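Local coordinates for DNA polymerase (Bacillus phage phi29, PDB 2PY5), which copies the phage genome by protein-primed, strand-displacing DNA synthesis with high processivity and fidelity, and in its natural form also has 3'-5' exonuclease activity, at residues Arg261-Tyr265 / Tyr281-Ile285; Lys525-Lys529 / Glu540-Glu544. The protein carries 2 engineered substitutions. One frame throughout, in Å; residues are numbered along the deposited sequence. Where two conformers were deposited one is given.

Interaction 1. Residues Arg261-Tyr265 / Tyr281-Ile285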
ATOM      1  N   ARG F 261      -5.882   1.870 -22.090  1.00 31.62           N
ATOM      2  CA  ARG F 261      -7.326   1.994 -21.977  1.00 29.76           C
ATOM      3  C   ARG F 261      -7.852   3.402 -22.200  1.00 31.04           C
ATOM      4  O   ARG F 261      -7.138   4.376 -22.029  1.00 31.94           O
ATOM      5  CB  ARG F 261      -7.843   1.506 -20.615  1.00 29.76           C
ATOM      6  CG  ARG F 261      -7.498   0.066 -20.319  1.00 30.52           C
ATOM      7  CD  ARG F 261      -8.279  -0.924 -21.143  1.00 31.45           C
ATOM      8  NE  ARG F 261      -8.192  -2.257 -20.552  1.00 31.26           N
ATOM      9  CZ  ARG F 261      -8.745  -3.351 -21.046  1.00 32.65           C
ATOM     10  NH1 ARG F 261      -9.443  -3.315 -22.180  1.00 33.55           N
ATOM     11  NH2 ARG F 261      -8.609  -4.503 -20.398  1.00 34.81           N
ATOM     12  N   LEU F 262      -9.109   3.480 -22.614  1.00 30.59           N
ATOM     13  CA  LEU F 262      -9.817   4.755 -22.707  1.00 31.33           C
ATOM     14  C   LEU F 262     -10.055   5.300 -21.309  1.00 32.74           C
ATOM     15  O   LEU F 262     -10.729   4.661 -20.499  1.00 31.51           O
ATOM     16  CB  LEU F 262     -11.147   4.567 -23.427  1.00 32.30           C
ATOM     17  CG  LEU F 262     -11.924   5.821 -23.795  1.00 32.15           C
ATOM     18  CD1 LEU F 262     -11.155   6.688 -24.826  1.00 33.31           C
ATOM     19  CD2 LEU F 262     -13.295   5.409 -24.331  1.00 35.31           C
ATOM     20  N   LEU F 263      -9.537   6.489 -21.034  1.00 29.94           N
ATOM     21  CA  LEU F 263      -9.568   7.064 -19.688  1.00 31.50           C
ATOM     22  C   LEU F 263     -10.103   8.493 -19.693  1.00 34.13           C
ATOM     23  O   LEU F 263      -9.954   9.220 -20.688  1.00 31.74           O
ATOM     24  CB  LEU F 263      -8.192   6.999 -19.036  1.00 31.02           C
ATOM     25  CG  LEU F 263      -7.599   5.607 -18.798  1.00 28.71           C
ATOM     26  CD1 LEU F 263      -6.125   5.659 -18.410  1.00 30.41           C
ATOM     27  CD2 LEU F 263      -8.444   4.903 -17.724  1.00 32.19           C
ATOM     28  N   PRO F 264     -10.734   8.910 -18.594  1.00 29.59           N
ATOM     29  CA  PRO F 264     -11.431  10.193 -18.564  1.00 28.45           C
ATOM     30  C   PRO F 264     -10.522  11.391 -18.351  1.00 32.03           C
ATOM     31  O   PRO F 264      -9.490  11.301 -17.667  1.00 31.65           O
ATOM     32  CB  PRO F 264     -12.349  10.026 -17.340  1.00 31.03           C
ATOM     33  CG  PRO F 264     -11.530   9.219 -16.430  1.00 31.21           C
ATOM     34  CD  PRO F 264     -10.891   8.195 -17.306  1.00 30.09           C
ATOM     35  N   TYR F 265     -10.944  12.540 -18.885  1.00 30.12           N
ATOM     36  CA  TYR F 265     -10.303  13.810 -18.572  1.00 32.33           C
ATOM     37  C   TYR F 265     -11.323  14.950 -18.690  1.00 30.04           C
ATOM     38  O   TYR F 265     -12.466  14.762 -19.182  1.00 30.68           O
ATOM     39  CB  TYR F 265      -9.088  14.055 -19.489  1.00 31.36           C
ATOM     40  CG  TYR F 265      -9.450  14.439 -20.900  1.00 30.97           C
ATOM     41  CD1 TYR F 265      -9.537  15.780 -21.274  1.00 30.83           C
ATOM     42  CD2 TYR F 265      -9.719  13.475 -21.857  1.00 31.77           C
ATOM     43  CE1 TYR F 265      -9.886  16.142 -22.562  1.00 29.65           C
ATOM     44  CE2 TYR F 265     -10.075  13.845 -23.179  1.00 30.60           C
ATOM     45  CZ  TYR F 265     -10.176  15.172 -23.493  1.00 30.38           C
ATOM     46  OH  TYR F 265     -10.511  15.549 -24.803  1.00 33.02           O
ATOM     47  N   TYR F 281     -18.362  12.463 -24.982  1.00 30.34           N
ATOM     48  CA  TYR F 281     -18.258  12.165 -23.543  1.00 30.66           C
ATOM     49  C   TYR F 281     -18.595  10.691 -23.350  1.00 28.92           C
ATOM     50  O   TYR F 281     -19.649  10.356 -22.801  1.00 31.56           O
ATOM     51  CB  TYR F 281     -19.215  13.034 -22.719  1.00 30.13           C
ATOM     52  CG  TYR F 281     -18.842  14.499 -22.665  1.00 30.43           C
ATOM     53  CD1 TYR F 281     -19.074  15.324 -23.736  1.00 31.54           C
ATOM     54  CD2 TYR F 281     -18.282  15.056 -21.525  1.00 29.99           C
ATOM     55  CE1 TYR F 281     -18.721  16.652 -23.708  1.00 32.50           C
ATOM     56  CE2 TYR F 281     -17.948  16.401 -21.475  1.00 30.31           C
ATOM     57  CZ  TYR F 281     -18.167  17.194 -22.578  1.00 32.37           C
ATOM     58  OH  TYR F 281     -17.845  18.558 -22.573  1.00 33.77           O
ATOM     59  N   PRO F 282     -17.720   9.795 -23.854  1.00 30.16           N
ATOM     60  CA  PRO F 282     -18.021   8.364 -24.007  1.00 31.06           C
ATOM     61  C   PRO F 282     -17.882   7.493 -22.738  1.00 31.47           C
ATOM     62  O   PRO F 282     -18.255   6.286 -22.784  1.00 31.16           O
ATOM     63  CB  PRO F 282     -17.016   7.929 -25.065  1.00 32.39           C
ATOM     64  CG  PRO F 282     -15.821   8.763 -24.769  1.00 30.72           C
ATOM     65  CD  PRO F 282     -16.391  10.115 -24.402  1.00 30.23           C
ATOM     66  N   LEU F 283     -17.370   8.071 -21.653  1.00 30.47           N
ATOM     67  CA  LEU F 283     -17.272   7.397 -20.359  1.00 30.58           C
ATOM     68  C   LEU F 283     -18.244   8.039 -19.391  1.00 31.34           C
ATOM     69  O   LEU F 283     -18.521   9.230 -19.462  1.00 31.05           O
ATOM     70  CB  LEU F 283     -15.864   7.484 -19.765  1.00 30.78           C
ATOM     71  CG  LEU F 283     -14.726   6.841 -20.554  1.00 30.57           C
ATOM     72  CD1 LEU F 283     -13.413   7.006 -19.819  1.00 31.92           C
ATOM     73  CD2 LEU F 283     -14.998   5.355 -20.875  1.00 32.89           C
ATOM     74  N   HIS F 284     -18.754   7.263 -18.441  1.00 30.95           N
ATOM     75  CA  HIS F 284     -19.653   7.845 -17.466  1.00 31.38           C
ATOM     76  C   HIS F 284     -19.653   7.082 -16.157  1.00 31.93           C
ATOM     77  O   HIS F 284     -19.198   5.952 -16.098  1.00 31.85           O
ATOM     78  CB  HIS F 284     -21.089   7.994 -18.005  1.00 31.22           C
ATOM     79  CG  HIS F 284     -21.879   6.714 -18.105  1.00 31.26           C
ATOM     80  ND1 HIS F 284     -21.755   5.834 -19.154  1.00 32.24           N
ATOM     81  CD2 HIS F 284     -22.873   6.226 -17.321  1.00 32.40           C
ATOM     82  CE1 HIS F 284     -22.596   4.820 -18.980  1.00 34.05           C
ATOM     83  NE2 HIS F 284     -23.285   5.035 -17.873  1.00 32.75           N
ATOM     84  N   ILE F 285     -20.174   7.749 -15.140  1.00 30.51           N
ATOM     85  CA  ILE F 285     -20.477   7.146 -13.830  1.00 30.56           C
ATOM     86  C   ILE F 285     -21.980   7.301 -13.678  1.00 33.18           C
ATOM     87  O   ILE F 285     -22.508   8.393 -13.841  1.00 31.75           O
ATOM     88  CB  ILE F 285     -19.692   7.833 -12.692  1.00 30.29           C
ATOM     89  CG1 ILE F 285     -18.201   7.496 -12.794  1.00 31.24           C
ATOM     90  CG2 ILE F 285     -20.233   7.379 -11.295  1.00 32.04           C
ATOM     91  CD1 ILE F 285     -17.288   8.334 -11.888  1.00 31.98           C
TER
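L283 is the bump of this contact, and the hollow is formed by the extended backbone of L262-P264 with the side chains of L262 and P264. The motif is a pair of strands, 263-265 and 283-294, in an antiparallel beta sheet. Both bond through their backbones to strand 340-356 and not to each other. Apolar side chains fill the space between them. The CB of L283 points toward 261-265. CG lies anti to the carbonyl carbon (chi1 -62°), and both methyls end up against 261-265. CD1 goes deepest and rests 3.5 Å from the backbone N of P264. It also packs against CD of the P264 ring at 3.8 Å, and the two side chains cross there at about a right angle. The second methyl of L283 meets L262. Their CD2 atoms are 3.9 Å apart, and the two side chains slide past each other in opposite directions. CD2 of L262 also reaches the rim of the P282 ring, 4.2 Å from CG, so it touches two neighbours at once. A355 of strand 340-356 packs on both L262 and L283. Helix 427-447 packs on L263 and P264, with M429, F432 and W436. The position, just after helix 253-260 in the polymerization region, fits the TPR1 insertion of protein-primed polymerases. The O of L262 accepts a hydrogen bond from NE1 of W436, and CD1 of L283 packs beside it at 3.6 Å.

Interaction 2. Residues Lys525-Lys529 / Glu540-Glu544. With EDO (1,2-ethanediol), chain Y.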
ATOM      1  N   LYS F 525       8.155 -25.995  -3.719  1.00 32.40           N
ATOM      2  CA  LYS F 525       8.178 -24.813  -2.855  1.00 34.29           C
ATOM      3  C   LYS F 525       6.844 -24.752  -2.138  1.00 33.29           C
ATOM      4  O   LYS F 525       5.800 -24.637  -2.781  1.00 33.28           O
ATOM      5  CB  LYS F 525       8.363 -23.525  -3.657  1.00 35.21           C
ATOM      6  CG  LYS F 525       8.258 -22.251  -2.809  1.00 37.76           C
ATOM      7  CD  LYS F 525       8.652 -21.006  -3.589  1.00 39.00           C
ATOM      8  CE  LYS F 525       7.605 -20.598  -4.588  1.00 42.03           C
ATOM      9  NZ  LYS F 525       7.701 -19.125  -4.883  1.00 42.66           N
ATOM     10  N   PHE F 526       6.881 -24.836  -0.807  1.00 34.23           N
ATOM     11  CA  PHE F 526       5.664 -24.689  -0.008  1.00 33.41           C
ATOM     12  C   PHE F 526       5.420 -23.216   0.257  1.00 34.54           C
ATOM     13  O   PHE F 526       6.216 -22.574   0.948  1.00 40.10           O
ATOM     14  CB  PHE F 526       5.783 -25.475   1.306  1.00 35.99           C
ATOM     15  CG  PHE F 526       4.613 -25.285   2.226  1.00 36.77           C
ATOM     16  CD1 PHE F 526       3.345 -25.684   1.842  1.00 37.83           C
ATOM     17  CD2 PHE F 526       4.777 -24.714   3.482  1.00 39.87           C
ATOM     18  CE1 PHE F 526       2.254 -25.513   2.691  1.00 35.84           C
ATOM     19  CE2 PHE F 526       3.691 -24.542   4.325  1.00 37.85           C
ATOM     20  CZ  PHE F 526       2.435 -24.939   3.925  1.00 37.36           C
ATOM     21  N   SER F 527       4.320 -22.693  -0.285  1.00 32.96           N
ATOM     22  CA  SER F 527       3.992 -21.273  -0.239  1.00 36.18           C
ATOM     23  C   SER F 527       2.738 -21.006   0.596  1.00 33.35           C
ATOM     24  O   SER F 527       1.701 -21.626   0.393  1.00 33.11           O
ATOM     25  CB  SER F 527       3.792 -20.739  -1.663  1.00 37.84           C
ATOM     26  OG  SER F 527       3.430 -19.367  -1.673  1.00 41.49           O
ATOM     27  N   VAL F 528       2.840 -20.038   1.507  1.00 33.85           N
ATOM     28  CA  VAL F 528       1.745 -19.672   2.392  1.00 32.31           C
ATOM     29  C   VAL F 528       1.341 -18.200   2.195  1.00 33.80           C
ATOM     30  O   VAL F 528       2.199 -17.309   2.269  1.00 35.42           O
ATOM     31  CB  VAL F 528       2.164 -19.864   3.853  1.00 32.07           C
ATOM     32  CG1 VAL F 528       0.963 -19.620   4.787  1.00 33.56           C
ATOM     33  CG2 VAL F 528       2.749 -21.261   4.082  1.00 35.07           C
ATOM     34  N   LYS F 529       0.048 -17.966   1.957  1.00 33.54           N
ATOM     35  CA  LYS F 529      -0.532 -16.616   1.834  1.00 38.81           C
ATOM     36  C   LYS F 529      -1.730 -16.503   2.763  1.00 40.92           C
ATOM     37  O   LYS F 529      -2.678 -17.297   2.694  1.00 39.93           O
ATOM     38  CB  LYS F 529      -0.975 -16.349   0.397  1.00 44.73           C
ATOM     39  CG  LYS F 529       0.142 -16.410  -0.594  1.00 44.60           C
ATOM     40  CD  LYS F 529       1.111 -15.251  -0.426  1.00 49.61           C
ATOM     41  CE  LYS F 529       2.329 -15.456  -1.281  1.00 49.97           C
ATOM     42  NZ  LYS F 529       1.968 -15.505  -2.717  1.00 55.98           N
ATOM     43  N   GLU F 540       4.797 -21.706  11.115  1.00 31.16           N
ATOM     44  CA  GLU F 540       4.052 -22.740  11.848  1.00 32.88           C
ATOM     45  C   GLU F 540       3.123 -23.545  10.944  1.00 31.08           C
ATOM     46  O   GLU F 540       2.676 -24.638  11.309  1.00 32.26           O
ATOM     47  CB  GLU F 540       3.205 -22.097  12.957  1.00 34.11           C
ATOM     48  CG  GLU F 540       3.938 -21.098  13.867  1.00 37.09           C
ATOM     49  CD  GLU F 540       4.574 -21.743  15.084  1.00 37.39           C
ATOM     50  OE1 GLU F 540       4.070 -22.779  15.553  1.00 38.40           O
ATOM     51  OE2 GLU F 540       5.575 -21.196  15.585  1.00 41.15           O
ATOM     52  N   VAL F 541       2.823 -23.004   9.759  1.00 27.45           N
ATOM     53  CA  VAL F 541       1.808 -23.569   8.884  1.00 26.68           C
ATOM     54  C   VAL F 541       2.316 -24.801   8.107  1.00 24.70           C
ATOM     55  O   VAL F 541       3.453 -24.827   7.620  1.00 26.27           O
ATOM     56  CB  VAL F 541       1.288 -22.505   7.881  1.00 25.48           C
ATOM     57  CG1 VAL F 541       0.330 -23.118   6.882  1.00 25.60           C
ATOM     58  CG2 VAL F 541       0.633 -21.322   8.626  1.00 27.17           C
ATOM     59  N   THR F 542       1.459 -25.812   8.003  1.00 26.92           N
ATOM     60  CA  THR F 542       1.682 -26.982   7.158  1.00 25.86           C
ATOM     61  C   THR F 542       0.377 -27.318   6.454  1.00 26.63           C
ATOM     62  O   THR F 542      -0.686 -26.843   6.844  1.00 26.40           O
ATOM     63  CB  THR F 542       2.090 -28.213   8.002  1.00 27.38           C
ATOM     64  OG1 THR F 542       0.983 -28.614   8.825  1.00 27.01           O
ATOM     65  CG2 THR F 542       3.264 -27.897   8.877  1.00 23.94           C
ATOM     66  N   PHE F 543       0.430 -28.155   5.427  1.00 26.55           N
ATOM     67  CA  PHE F 543      -0.800 -28.612   4.781  0.50 27.18           C
ATOM     68  C   PHE F 543      -1.726 -29.302   5.776  1.00 29.60           C
ATOM     69  O   PHE F 543      -2.945 -29.192   5.663  1.00 33.92           O
ATOM     70  CB  PHE F 543      -0.517 -29.533   3.588  0.50 26.24           C
ATOM     71  CG  PHE F 543      -0.568 -28.830   2.264  0.50 25.14           C
ATOM     72  CD1 PHE F 543       0.541 -28.164   1.777  0.50 24.97           C
ATOM     73  CD2 PHE F 543      -1.738 -28.818   1.512  0.50 24.89           C
ATOM     74  CE1 PHE F 543       0.491 -27.497   0.552  0.50 24.92           C
ATOM     75  CE2 PHE F 543      -1.794 -28.164   0.283  0.50 23.36           C
ATOM     76  CZ  PHE F 543      -0.677 -27.503  -0.197  0.50 25.11           C
ATOM     77  N   GLU F 544      -1.147 -29.988   6.750  1.00 27.57           N
ATOM     78  CA  GLU F 544      -1.940 -30.709   7.750  1.00 29.18           C
ATOM     79  C   GLU F 544      -2.712 -29.775   8.691  1.00 30.27           C
ATOM     80  O   GLU F 544      -3.882 -30.043   8.996  1.00 31.66           O
ATOM     81  CB  GLU F 544      -1.051 -31.659   8.562  1.00 30.70           C
TER
HETATM   82  C1  EDO Y9014       5.607 -18.197  -7.707  1.00 49.10           C
HETATM   83  O1  EDO Y9014       6.353 -19.333  -7.252  1.00 45.50           O
HETATM   84  C2  EDO Y9014       4.612 -17.754  -6.638  1.00 50.69           C
HETATM   85  O2  EDO Y9014       5.259 -17.520  -5.376  1.00 52.83           O
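The NZ of K525 donates to both hydroxyls of one 1,2-ethanediol, with O1 at 2.7 Å and O2 at 3.0 Å. The diol probably comes from the crystallisation liquor, and E515 holds it as well. A bend in the lysine chain at chi3 (74°) helps bring NZ to it. The neighbour F526 makes the main contact with 540-544. Its CB points toward that segment, and CG is anti to the backbone N (chi1 176°). This helps bring CE2 and CZ up to the backbone of V541 and T542. CE2 lies 3.3 Å from the O of V541, and CZ lies 3.9 Å from CA of T542. V541 is buried and lays one methyl against side chains of the strand. Its CG1 touches CZ of F526 at 4.1 Å and CG1 of V528 at the same 4.1 Å. M533, F546 and F550 pack on V541 too. F543 meets F526 rim to rim, with centroids 5.5 Å apart and planes at 52°. F543 was modelled in two conformers, so this pairing holds for one of them and its closest approaches are doubtful. In this conformer R491 makes a cation-pi contact with F543. The strand also carries K529, which stabilises the primer terminus at the polymerization active site. Across the two protein segments the attraction is thus chiefly dispersion between methyls and rings, and within them the V541 O is met obliquely by ring carbons of F526.

In the fold
The chain first builds the exonuclease region, residues 1-191, and enters the polymerization region at residue 230. Interaction 1 forms where helix 253-260 ends. The chain runs through strand 267-272 and a loop, then returns at 281-285, closing a loop of 15 residues. It ties two strands of the five-stranded sheet beside helix 427-447. Interaction 2 comes much later. Strand 523-530 of the large nine-stranded sheet leads through helix 535-538 to 540-544, closing a loop of 10 residues. It ties that sheet to the approach to strands 551-561 and 564-573, probably the thumb. The two loops follow in series and neither nest nor cross. The centres of interaction 1 and interaction 2 lie about 43 Å apart.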